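Local coordinates for protein LYND (Lyngbya aestuarii, PDB 4V1T) that probably catalyses the ATP-dependent cyclodehydration that turns residues of a PatE precursor peptide into heterocycles during cyanobactin biosynthesis, at residues B[220-224]-B[390-395]; B[508-514]-B[524-529]; B[191-195]-B[285-289]; B[38-42]-B[71-75]; B[306-310]-B[721-725]. All coordinates share one frame. Numbering follows the deposited sequence.

Interaction 1 (B[220-224]-B[390-395])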
# COMPACT_ATOMS: atom_id res chain seq x y z
N SER B 220 -19.13 -20.43 15.29
CA SER B 220 -19.92 -20.26 16.51
C SER B 220 -21.29 -20.90 16.34
O SER B 220 -21.84 -21.49 17.27
CB SER B 220 -20.06 -18.78 16.88
OG SER B 220 -20.82 -18.63 18.07
N VAL B 221 -21.83 -20.76 15.14
CA VAL B 221 -23.07 -21.40 14.75
C VAL B 221 -22.91 -22.91 14.85
O VAL B 221 -23.79 -23.60 15.36
CB VAL B 221 -23.47 -21.00 13.31
CG1 VAL B 221 -24.42 -22.02 12.68
CG2 VAL B 221 -24.10 -19.61 13.31
N LEU B 222 -21.77 -23.41 14.37
CA LEU B 222 -21.50 -24.83 14.41
C LEU B 222 -21.40 -25.33 15.85
O LEU B 222 -21.96 -26.37 16.18
CB LEU B 222 -20.21 -25.16 13.65
CG LEU B 222 -20.30 -24.99 12.13
CD1 LEU B 222 -18.91 -24.92 11.50
CD2 LEU B 222 -21.12 -26.10 11.49
N ARG B 223 -20.68 -24.59 16.69
CA ARG B 223 -20.58 -24.90 18.11
C ARG B 223 -21.96 -24.87 18.76
O ARG B 223 -22.31 -25.78 19.51
CB ARG B 223 -19.66 -23.91 18.83
CG ARG B 223 -18.19 -24.30 18.79
CD ARG B 223 -17.30 -23.12 19.07
NE ARG B 223 -17.41 -22.07 18.06
CZ ARG B 223 -16.57 -21.03 17.95
NH1 ARG B 223 -15.56 -20.93 18.79
NH2 ARG B 223 -16.72 -20.11 17.01
N GLN B 224 -22.71 -23.83 18.48
CA GLN B 224 -24.06 -23.71 19.01
C GLN B 224 -24.94 -24.82 18.52
O GLN B 224 -25.77 -25.34 19.25
CB GLN B 224 -24.67 -22.40 18.61
CG GLN B 224 -24.23 -21.28 19.51
CD GLN B 224 -24.82 -19.97 19.10
OE1 GLN B 224 -26.03 -19.80 19.06
NE2 GLN B 224 -23.96 -19.01 18.83
N GLY B 390 -12.60 -16.34 19.37
CA GLY B 390 -12.76 -17.03 20.62
C GLY B 390 -13.79 -18.11 20.39
O GLY B 390 -14.47 -18.12 19.36
N SER B 391 -13.86 -19.05 21.31
CA SER B 391 -14.87 -20.07 21.23
C SER B 391 -16.10 -19.52 21.92
O SER B 391 -16.14 -19.39 23.13
CB SER B 391 -14.39 -21.34 21.90
OG SER B 391 -13.00 -21.49 21.69
N ALA B 392 -17.10 -19.16 21.13
CA ALA B 392 -18.30 -18.56 21.66
C ALA B 392 -19.43 -19.49 21.37
O ALA B 392 -19.55 -20.02 20.27
CB ALA B 392 -18.54 -17.21 21.03
N THR B 393 -20.25 -19.70 22.38
CA THR B 393 -21.37 -20.59 22.31
C THR B 393 -22.67 -19.85 22.30
O THR B 393 -23.71 -20.44 22.48
CB THR B 393 -21.36 -21.50 23.52
OG1 THR B 393 -21.66 -20.74 24.68
CG2 THR B 393 -20.01 -22.11 23.70
N SER B 394 -22.64 -18.54 22.12
CA SER B 394 -23.88 -17.77 22.20
C SER B 394 -23.80 -16.54 21.32
O SER B 394 -22.72 -16.07 20.97
CB SER B 394 -24.18 -17.38 23.65
OG SER B 394 -23.07 -16.75 24.28
N LEU B 395 -24.97 -16.01 20.97
CA LEU B 395 -25.08 -14.75 20.26
C LEU B 395 -24.45 -13.63 21.10
O LEU B 395 -23.77 -12.74 20.56
CB LEU B 395 -26.54 -14.45 19.94
CG LEU B 395 -26.79 -13.11 19.25
CD1 LEU B 395 -26.13 -13.06 17.88
CD2 LEU B 395 -28.29 -12.84 19.15
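Arg223 lies over the backbone of Gly390, Ser391 and Ala392 and has the most surface covered of any residue here. Its NH1 donates to Gly390 O at 3.1 Å, although NH1 is modelled too close to Ser391, so its exact position carries little weight. Spaced one turn along the same face of helix 216-225, Ser220 and Gln224 make the rest of the contact. Ser220 OG gives its hydrogen to Ala392 O at 2.9 Å and accepts one from Gln224 NE2 at 3.3 Å, so the hydroxyl relays the amide to the opposing carbonyl. Gln224 also lays its CG 3.1 Å from Thr393 O, and its NE2 donates to Tyr24 OH of the second subunit. Facing the helix is an irregular run, 390-394, that leads into helix 395-401: the CA-to-CB bond of Ser394 points away, and its OG N-caps that helix at the backbone N of Gly397. The contact thus docks one helix on the lead-in to another, close to the dimer interface. Since the helix supplies side-chain donors and the facing run supplies main-chain carbonyls, the fit depends on the path of the 390-392 backbone more than on its side chains.

Interaction 2 (B[508-514]-B[524-529])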
# COMPACT_ATOMS: atom_id res chain seq x y z
N PRO B 508 -0.20 -23.12 35.60
CA PRO B 508 -1.27 -23.83 34.89
C PRO B 508 -1.42 -23.32 33.45
O PRO B 508 -1.32 -22.12 33.21
CB PRO B 508 -2.52 -23.54 35.74
CG PRO B 508 -2.15 -22.43 36.66
CD PRO B 508 -0.67 -22.48 36.84
N THR B 509 -1.62 -24.23 32.51
CA THR B 509 -1.76 -23.89 31.10
C THR B 509 -2.89 -22.89 30.90
O THR B 509 -2.85 -22.07 29.99
CB THR B 509 -2.01 -25.16 30.26
OG1 THR B 509 -0.97 -26.12 30.51
CG2 THR B 509 -2.02 -24.85 28.79
N ALA B 510 -3.89 -22.95 31.78
CA ALA B 510 -5.06 -22.08 31.68
C ALA B 510 -4.70 -20.60 31.83
O ALA B 510 -5.44 -19.73 31.37
CB ALA B 510 -6.09 -22.48 32.72
N LEU B 511 -3.57 -20.32 32.49
CA LEU B 511 -3.10 -18.95 32.66
C LEU B 511 -2.21 -18.46 31.52
O LEU B 511 -2.08 -17.26 31.30
CB LEU B 511 -2.33 -18.81 33.98
CG LEU B 511 -3.15 -18.53 35.24
CD1 LEU B 511 -2.22 -18.47 36.43
CD2 LEU B 511 -3.92 -17.22 35.13
N CYS B 512 -1.60 -19.40 30.81
CA CYS B 512 -0.55 -19.10 29.84
C CYS B 512 -1.08 -18.81 28.43
O CYS B 512 -0.39 -18.20 27.63
CB CYS B 512 0.44 -20.25 29.78
SG CYS B 512 1.31 -20.56 31.33
N TYR B 513 -2.30 -19.26 28.13
CA TYR B 513 -2.87 -19.10 26.80
C TYR B 513 -4.35 -18.74 26.88
O TYR B 513 -5.03 -19.05 27.85
CB TYR B 513 -2.70 -20.38 26.00
CG TYR B 513 -1.26 -20.84 25.92
CD1 TYR B 513 -0.38 -20.28 24.99
CD2 TYR B 513 -0.78 -21.82 26.79
CE1 TYR B 513 0.93 -20.69 24.92
CE2 TYR B 513 0.54 -22.24 26.72
CZ TYR B 513 1.39 -21.67 25.79
OH TYR B 513 2.69 -22.07 25.71
N TYR B 514 -4.83 -18.07 25.83
CA TYR B 514 -6.25 -17.73 25.73
C TYR B 514 -7.10 -18.96 25.46
O TYR B 514 -6.68 -19.87 24.74
CB TYR B 514 -6.49 -16.71 24.60
CG TYR B 514 -5.81 -15.38 24.77
CD1 TYR B 514 -5.91 -14.68 25.96
CD2 TYR B 514 -5.07 -14.81 23.73
CE1 TYR B 514 -5.29 -13.46 26.11
CE2 TYR B 514 -4.45 -13.59 23.88
CZ TYR B 514 -4.56 -12.92 25.07
OH TYR B 514 -3.95 -11.70 25.22
N PHE B 524 -10.82 -22.48 37.09
CA PHE B 524 -10.10 -21.69 38.09
C PHE B 524 -9.32 -20.52 37.51
O PHE B 524 -8.64 -19.81 38.24
CB PHE B 524 -9.14 -22.59 38.88
CG PHE B 524 -8.11 -23.28 38.03
CD1 PHE B 524 -6.95 -22.62 37.65
CD2 PHE B 524 -8.31 -24.58 37.60
CE1 PHE B 524 -6.01 -23.25 36.85
CE2 PHE B 524 -7.37 -25.22 36.81
CZ PHE B 524 -6.22 -24.56 36.44
N ALA B 525 -9.43 -20.31 36.20
CA ALA B 525 -8.74 -19.20 35.56
C ALA B 525 -9.22 -18.97 34.14
O ALA B 525 -9.69 -19.89 33.49
CB ALA B 525 -7.23 -19.47 35.55
N ARG B 526 -9.10 -17.72 33.70
CA ARG B 526 -9.22 -17.34 32.29
C ARG B 526 -7.95 -16.60 31.89
O ARG B 526 -7.58 -15.61 32.53
CB ARG B 526 -10.43 -16.43 32.06
CG ARG B 526 -11.76 -17.15 31.99
CD ARG B 526 -12.91 -16.17 31.96
NE ARG B 526 -14.19 -16.86 32.07
CZ ARG B 526 -15.37 -16.25 32.13
NH1 ARG B 526 -15.45 -14.92 32.09
NH2 ARG B 526 -16.49 -16.96 32.23
N GLY B 527 -7.28 -17.09 30.86
CA GLY B 527 -6.06 -16.44 30.38
C GLY B 527 -6.31 -15.00 29.99
O GLY B 527 -7.20 -14.71 29.20
N ASP B 528 -5.53 -14.09 30.57
CA ASP B 528 -5.68 -12.67 30.29
C ASP B 528 -4.54 -12.18 29.40
O ASP B 528 -3.60 -12.92 29.10
CB ASP B 528 -5.76 -11.85 31.59
CG ASP B 528 -4.53 -12.01 32.47
OD1 ASP B 528 -3.40 -12.14 31.96
OD2 ASP B 528 -4.70 -11.97 33.71
N SER B 529 -4.62 -10.92 28.99
CA SER B 529 -3.68 -10.34 28.03
C SER B 529 -2.54 -9.58 28.71
O SER B 529 -1.66 -9.06 28.03
CB SER B 529 -4.42 -9.42 27.06
OG SER B 529 -4.99 -8.30 27.73
O HOH W 1 -7.11 -19.73 29.15
O HOH W 2 -3.39 -15.19 32.37
O HOH W 3 -3.05 -15.76 28.91
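Phe524 starts the run by bringing its ring edge up to Pro508, with CE1 3.7 Å from Pro508 CB, and the same CE1 is 4.2 Å from Ala510 CB. Ala525 follows with its methyl wedged against the short, weakly bonded helix 509-512: its CB is 4.3 Å from Ala510 CB and 4.0 Å from Leu511 CD2. Arg526 points away and makes a cation-pi interaction with Trp480. At Gly527 the backbones come closest, CA to CA 4.5 Å from Leu511, and a side chain there would run into Tyr513 O. Both segments belong to the YcaO part of the protein, where they connect strands 503-508 and 532-535 of an antiparallel sheet. Water takes over the polar work: one molecule accepts from Gly527 N (3.2 Å) and donates to Ala510 O (2.8 Å) and Tyr513 O (2.5 Å). Two more link Leu511 O to Asp528 N and O, while the Asp528 carboxylate pairs with Lys731. Ser529 CB ends 3.0 Å from Tyr514 OH, its side chain about 6 Å from a bound magnesium.

Interaction 3 (B[191-195]-B[285-289])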
# COMPACT_ATOMS: atom_id res chain seq x y z
N TRP B 191 -13.06 -18.39 -5.64
CA TRP B 191 -11.79 -18.78 -5.01
C TRP B 191 -11.04 -19.63 -6.01
O TRP B 191 -11.59 -20.56 -6.59
CB TRP B 191 -11.99 -19.56 -3.72
CG TRP B 191 -12.63 -18.80 -2.60
CD1 TRP B 191 -13.60 -17.85 -2.70
CD2 TRP B 191 -12.34 -18.95 -1.21
NE1 TRP B 191 -13.93 -17.38 -1.45
CE2 TRP B 191 -13.18 -18.05 -0.52
CE3 TRP B 191 -11.46 -19.75 -0.48
CZ2 TRP B 191 -13.16 -17.93 0.87
CZ3 TRP B 191 -11.44 -19.64 0.90
CH2 TRP B 191 -12.29 -18.73 1.56
N LEU B 192 -9.77 -19.31 -6.20
CA LEU B 192 -8.92 -19.99 -7.16
C LEU B 192 -7.57 -20.28 -6.51
O LEU B 192 -6.85 -19.38 -6.11
CB LEU B 192 -8.78 -19.13 -8.42
CG LEU B 192 -7.85 -19.63 -9.52
CD1 LEU B 192 -8.30 -20.97 -10.06
CD2 LEU B 192 -7.76 -18.61 -10.64
N GLY B 193 -7.22 -21.56 -6.42
CA GLY B 193 -6.00 -21.98 -5.77
C GLY B 193 -6.27 -22.39 -4.33
O GLY B 193 -7.41 -22.27 -3.86
N PRO B 194 -5.24 -22.86 -3.64
CA PRO B 194 -3.90 -22.99 -4.18
C PRO B 194 -3.68 -24.27 -4.97
O PRO B 194 -4.55 -25.15 -5.00
CB PRO B 194 -3.04 -23.01 -2.93
CG PRO B 194 -3.87 -23.75 -1.95
CD PRO B 194 -5.31 -23.37 -2.25
N VAL B 195 -2.52 -24.35 -5.60
CA VAL B 195 -1.94 -25.61 -6.00
C VAL B 195 -1.18 -26.14 -4.80
O VAL B 195 -0.23 -25.50 -4.33
CB VAL B 195 -0.99 -25.46 -7.21
CG1 VAL B 195 -0.15 -26.73 -7.41
CG2 VAL B 195 -1.78 -25.15 -8.47
N THR B 285 2.48 -18.76 -10.36
CA THR B 285 1.38 -19.70 -10.50
C THR B 285 0.68 -19.78 -9.14
O THR B 285 1.06 -19.10 -8.19
CB THR B 285 1.87 -21.08 -10.97
OG1 THR B 285 3.04 -21.45 -10.24
CG2 THR B 285 2.20 -21.05 -12.43
N LEU B 286 -0.35 -20.62 -9.03
CA LEU B 286 -1.18 -20.65 -7.83
C LEU B 286 -0.62 -21.49 -6.68
O LEU B 286 -1.30 -21.75 -5.70
CB LEU B 286 -2.57 -21.16 -8.19
CG LEU B 286 -3.36 -20.30 -9.18
CD1 LEU B 286 -4.65 -21.00 -9.55
CD2 LEU B 286 -3.65 -18.93 -8.59
N ASP B 287 0.63 -21.94 -6.81
CA ASP B 287 1.25 -22.73 -5.75
C ASP B 287 1.42 -21.89 -4.48
O ASP B 287 2.10 -20.87 -4.49
CB ASP B 287 2.60 -23.31 -6.19
CG ASP B 287 3.54 -22.24 -6.74
OD1 ASP B 287 3.08 -21.34 -7.48
OD2 ASP B 287 4.74 -22.30 -6.43
N GLY B 288 0.79 -22.33 -3.40
CA GLY B 288 0.84 -21.62 -2.12
C GLY B 288 0.13 -20.27 -2.12
O GLY B 288 0.44 -19.40 -1.31
N LYS B 289 -0.82 -20.12 -3.03
CA LYS B 289 -1.54 -18.85 -3.21
C LYS B 289 -3.01 -19.11 -3.44
O LYS B 289 -3.37 -20.03 -4.17
CB LYS B 289 -1.00 -18.09 -4.42
CG LYS B 289 -0.21 -16.83 -4.10
CD LYS B 289 -0.18 -15.88 -5.29
CE LYS B 289 0.57 -16.46 -6.48
NZ LYS B 289 0.21 -15.78 -7.76
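Val195 N donates to Leu286 O at 2.9 Å, and Leu286 O also takes Lys289 N at 3.2 Å, closing the type II turn 286-289. The return bond is weaker: Gly288 N reaches Val195 O at 3.5 Å, helped by a CA-H...O contact from Asp287 CA to the same Val195 O at 3.4 Å. This single bridge sits at the end of two inner neighbouring strands of a mixed sheet, where the turn leads into strand 289-294 antiparallel to strand 189-196; Leu192 and Ile291 carry the pairing on. Pro194 N, after a cis peptide, has no hydrogen to offer Lys289 O, 3.4 Å away, so that carbonyl faces Pro194 CA instead, at 3.0 Å. Gly193 fits at positive phi, where a side chain would run into Lys289 O, and its own O is satisfied by Tyr161 OH. Just before the turn, Thr285 OG1 donates to Asp287 OD1 at 2.8 Å and also pairs with Lys270. Leu286 CD1 packs on Leu192 CG at 3.5 Å, and Leu286 CB lies 4.1 Å from Val195 CG2.

Interaction 4 (B[38-42]-B[71-75])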
# COMPACT_ATOMS: atom_id res chain seq x y z
N LEU B 38 22.16 -5.93 -40.50
CA LEU B 38 21.81 -7.34 -40.69
C LEU B 38 20.49 -7.72 -40.04
O LEU B 38 19.77 -8.59 -40.54
CB LEU B 38 22.92 -8.24 -40.15
CG LEU B 38 24.21 -8.21 -40.97
CD1 LEU B 38 25.34 -8.88 -40.20
CD2 LEU B 38 24.01 -8.88 -42.33
N TYR B 39 20.16 -7.09 -38.92
CA TYR B 39 18.89 -7.36 -38.27
C TYR B 39 17.74 -6.92 -39.18
O TYR B 39 16.81 -7.68 -39.41
CB TYR B 39 18.80 -6.67 -36.91
CG TYR B 39 19.56 -7.36 -35.79
CD1 TYR B 39 19.58 -8.74 -35.69
CD2 TYR B 39 20.25 -6.63 -34.84
CE1 TYR B 39 20.27 -9.37 -34.67
CE2 TYR B 39 20.93 -7.25 -33.81
CZ TYR B 39 20.94 -8.62 -33.73
OH TYR B 39 21.63 -9.24 -32.72
N CYS B 40 17.80 -5.69 -39.69
CA CYS B 40 16.76 -5.21 -40.59
C CYS B 40 16.59 -6.17 -41.76
O CYS B 40 15.49 -6.42 -42.25
CB CYS B 40 17.11 -3.83 -41.11
SG CYS B 40 17.39 -2.61 -39.81
N GLN B 41 17.72 -6.73 -42.18
CA GLN B 41 17.76 -7.60 -43.34
C GLN B 41 17.16 -8.98 -43.08
O GLN B 41 16.47 -9.55 -43.94
CB GLN B 41 19.22 -7.74 -43.78
CG GLN B 41 19.41 -8.12 -45.22
CD GLN B 41 20.60 -7.40 -45.83
OE1 GLN B 41 21.58 -7.10 -45.15
NE2 GLN B 41 20.51 -7.12 -47.12
N ILE B 42 17.41 -9.52 -41.89
CA ILE B 42 17.08 -10.91 -41.58
C ILE B 42 15.76 -11.06 -40.84
O ILE B 42 15.04 -12.05 -41.01
CB ILE B 42 18.22 -11.54 -40.75
CG1 ILE B 42 19.50 -11.60 -41.60
CG2 ILE B 42 17.84 -12.95 -40.27
CD1 ILE B 42 20.77 -11.84 -40.80
N VAL B 71 24.30 -14.13 -36.50
CA VAL B 71 23.16 -13.30 -36.12
C VAL B 71 22.16 -14.11 -35.28
O VAL B 71 21.69 -13.64 -34.25
CB VAL B 71 22.44 -12.72 -37.36
CG1 VAL B 71 21.10 -12.11 -36.99
CG2 VAL B 71 23.31 -11.66 -38.01
N LEU B 72 21.85 -15.32 -35.73
CA LEU B 72 20.88 -16.16 -35.03
C LEU B 72 21.41 -16.60 -33.68
O LEU B 72 20.64 -16.72 -32.73
CB LEU B 72 20.51 -17.38 -35.88
CG LEU B 72 19.90 -17.06 -37.25
CD1 LEU B 72 19.54 -18.34 -37.98
CD2 LEU B 72 18.69 -16.14 -37.15
N GLU B 73 22.72 -16.83 -33.58
CA GLU B 73 23.30 -17.25 -32.31
C GLU B 73 23.12 -16.17 -31.30
O GLU B 73 22.81 -16.41 -30.16
CB GLU B 73 24.78 -17.56 -32.42
CG GLU B 73 25.08 -18.60 -33.47
CD GLU B 73 25.97 -19.74 -32.99
OE1 GLU B 73 26.21 -19.84 -31.77
OE2 GLU B 73 26.43 -20.53 -33.84
N ARG B 74 23.33 -14.95 -31.74
CA ARG B 74 23.19 -13.83 -30.86
C ARG B 74 21.76 -13.68 -30.40
O ARG B 74 21.51 -13.45 -29.23
CB ARG B 74 23.61 -12.56 -31.59
CG ARG B 74 24.72 -11.81 -30.91
CD ARG B 74 25.05 -10.57 -31.69
NE ARG B 74 24.95 -9.43 -30.82
CZ ARG B 74 25.87 -9.10 -29.94
NH1 ARG B 74 26.96 -9.83 -29.82
NH2 ARG B 74 25.69 -8.04 -29.19
N LEU B 75 20.82 -13.79 -31.33
CA LEU B 75 19.41 -13.65 -31.00
C LEU B 75 18.99 -14.77 -30.07
O LEU B 75 18.27 -14.55 -29.12
CB LEU B 75 18.56 -13.68 -32.26
CG LEU B 75 18.70 -12.45 -33.14
CD1 LEU B 75 18.06 -12.69 -34.48
CD2 LEU B 75 18.09 -11.24 -32.48
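This is a mainly apolar helix-helix packing in the N-terminal winged helix-turn-helix domain, with no hydrogen bond between the two segments. Helix 37-42 crosses helix 65-78 almost at right angles: the short segments meet at -95°, with their axes 11.7 Å apart, a gap that side chains rather than close backbones must fill. Val71 does most of this from its helix. Its CG2 touches Leu38 CB at 4.1 Å and Ile42 CD1 at 3.8 Å, so one valine lies against residues a full turn apart on the shorter helix. One turn further along, Leu75 reaches back to the ring of Tyr39, and beyond the contact its side chain continues the hydrophobic interior onto Ile9, Leu34 and Leu81 of the strands. The outer rim of the same crossing faces the PatE chain. There Tyr39 OH hydrogen-bonds to an acidic side chain of PatE, and the partner of Arg74 NE in a salt bridge is likewise an acidic side chain of PatE, while Tyr39, Val71 and Arg74 also pack on its apolar side chains. This arrangement is consistent with leader-peptide recognition by the winged-helix elements that serve peptide-modifying enzymes. The Tyr39 ring touches Val71 and Leu75 through one atom: CE1 is 3.7 Å from Val71 CG1 and 3.6 Å from Leu75 CD2.

Interaction 5 (B[306-310]-B[721-725])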
# COMPACT_ATOMS: atom_id res chain seq x y z
N ILE B 306 0.95 -19.99 4.08
CA ILE B 306 2.18 -20.40 4.72
C ILE B 306 2.10 -21.88 5.07
O ILE B 306 1.12 -22.33 5.63
CB ILE B 306 2.46 -19.57 6.00
CG1 ILE B 306 2.93 -18.16 5.63
CG2 ILE B 306 3.57 -20.21 6.84
CD1 ILE B 306 1.82 -17.23 5.20
N LYS B 307 3.13 -22.62 4.73
CA LYS B 307 3.25 -24.01 5.15
C LYS B 307 3.61 -24.02 6.63
O LYS B 307 4.68 -23.57 7.02
CB LYS B 307 4.31 -24.74 4.33
CG LYS B 307 4.62 -26.15 4.79
CD LYS B 307 5.67 -26.79 3.90
CE LYS B 307 6.69 -27.60 4.69
NZ LYS B 307 6.31 -29.03 4.78
N ARG B 308 2.71 -24.53 7.46
CA ARG B 308 2.91 -24.55 8.90
C ARG B 308 3.82 -25.70 9.29
O ARG B 308 3.51 -26.86 9.03
CB ARG B 308 1.56 -24.65 9.64
CG ARG B 308 0.54 -23.62 9.16
CD ARG B 308 -0.77 -23.73 9.93
NE ARG B 308 -0.59 -23.40 11.35
CZ ARG B 308 -0.91 -24.19 12.37
NH1 ARG B 308 -1.44 -25.39 12.16
NH2 ARG B 308 -0.71 -23.78 13.61
N SER B 309 4.94 -25.38 9.92
CA SER B 309 5.91 -26.40 10.33
C SER B 309 5.33 -27.35 11.37
O SER B 309 5.74 -28.51 11.45
CB SER B 309 7.18 -25.76 10.89
OG SER B 309 7.61 -24.69 10.07
N GLN B 310 4.38 -26.84 12.15
CA GLN B 310 3.77 -27.61 13.22
C GLN B 310 2.43 -28.21 12.81
O GLN B 310 1.62 -28.58 13.65
CB GLN B 310 3.59 -26.73 14.47
CG GLN B 310 2.49 -25.68 14.42
CD GLN B 310 2.92 -24.39 13.76
OE1 GLN B 310 3.58 -24.40 12.71
NE2 GLN B 310 2.55 -23.27 14.36
N THR B 721 5.56 -17.74 20.48
CA THR B 721 5.89 -17.57 19.07
C THR B 721 5.50 -18.79 18.25
O THR B 721 5.90 -19.92 18.55
CB THR B 721 7.40 -17.31 18.89
OG1 THR B 721 7.79 -16.16 19.65
CG2 THR B 721 7.74 -17.10 17.42
N ARG B 722 4.71 -18.56 17.21
CA ARG B 722 4.30 -19.63 16.30
C ARG B 722 5.20 -19.58 15.07
O ARG B 722 5.33 -18.52 14.47
CB ARG B 722 2.83 -19.47 15.92
CG ARG B 722 1.90 -19.20 17.09
CD ARG B 722 1.66 -20.44 17.94
NE ARG B 722 0.94 -20.13 19.18
CZ ARG B 722 0.36 -21.04 19.96
NH1 ARG B 722 0.38 -22.33 19.63
NH2 ARG B 722 -0.26 -20.66 21.06
N PRO B 723 5.83 -20.72 14.70
CA PRO B 723 6.79 -20.69 13.58
C PRO B 723 6.19 -20.24 12.25
O PRO B 723 6.90 -19.67 11.43
CB PRO B 723 7.26 -22.14 13.48
CG PRO B 723 6.95 -22.75 14.79
CD PRO B 723 5.72 -22.06 15.28
N ASP B 724 4.92 -20.53 12.03
CA ASP B 724 4.23 -20.11 10.81
C ASP B 724 3.89 -18.61 10.82
O ASP B 724 3.49 -18.05 9.80
CB ASP B 724 2.94 -20.94 10.62
CG ASP B 724 1.98 -20.81 11.79
OD1 ASP B 724 2.45 -20.64 12.93
OD2 ASP B 724 0.75 -20.89 11.56
N ILE B 725 4.05 -17.98 11.98
CA ILE B 725 3.84 -16.54 12.13
C ILE B 725 5.16 -15.79 12.00
O ILE B 725 5.25 -14.82 11.24
CB ILE B 725 3.21 -16.21 13.49
CG1 ILE B 725 1.82 -16.84 13.61
CG2 ILE B 725 3.13 -14.70 13.72
CD1 ILE B 725 0.80 -16.31 12.62
O HOH W 4 -0.25 -21.10 14.22
O HOH W 5 1.11 -23.68 16.91
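Asp724 loses more surface here than any other residue of the contact, and its carboxylate holds the two segments together. OD2 forms a salt bridge with Arg308 NE at 2.9 Å and has a second cationic partner in Arg210, from helix 204-213; a water accepting from Arg308 NH2 also donates to this same OD2, at 2.8 Å each. OD1 is taken by Gln310, whose NE2 donates to it at 3.0 Å. Gln310, the next most covered, further connects to Arg722 through a water that accepts from Gln310 NE2 (3.0 Å) and Arg722 NH1 (3.1 Å), an NH1 that also forms a salt bridge with Glu436; Gln310 OE1 has no partner in the model. Pro723 CD lies 3.5 Å from Gln310 NE2, and Ile306 CG2 lies 3.9 Å from Asp724 CB. Gln310 immediately precedes Cys311, a ligand of the structure's zinc, and the side chain of Arg308 lies about 5 Å from that metal, so the contact ties the zinc site to the YcaO part of the chain. With both carboxylate oxygens engaged and two arginines on OD2, the largely buried charge of Asp724 is well balanced.

Interactions 3 and 4 are the buried ones: interaction 3 relies on main-chain bonds within a sheet, interaction 4 on side chains alone between helices, about 40 Å away between centres in the winged-helix domain. The other three are only partly buried and lean on polar groups: direct side-chain donors in interaction 1, mainly bridging waters in interaction 2, a salt bridge with waters in interaction 5. Interactions 2 and 5 serve the same antiparallel sheet of the YcaO part and touch, Tyr513 CD1 lying 3.9 Å from Arg722 NH2. Interactions 1 and 3 both reach the second subunit; interaction 4 meets the PatE chain most fully, and interaction 1 touches it at Leu395.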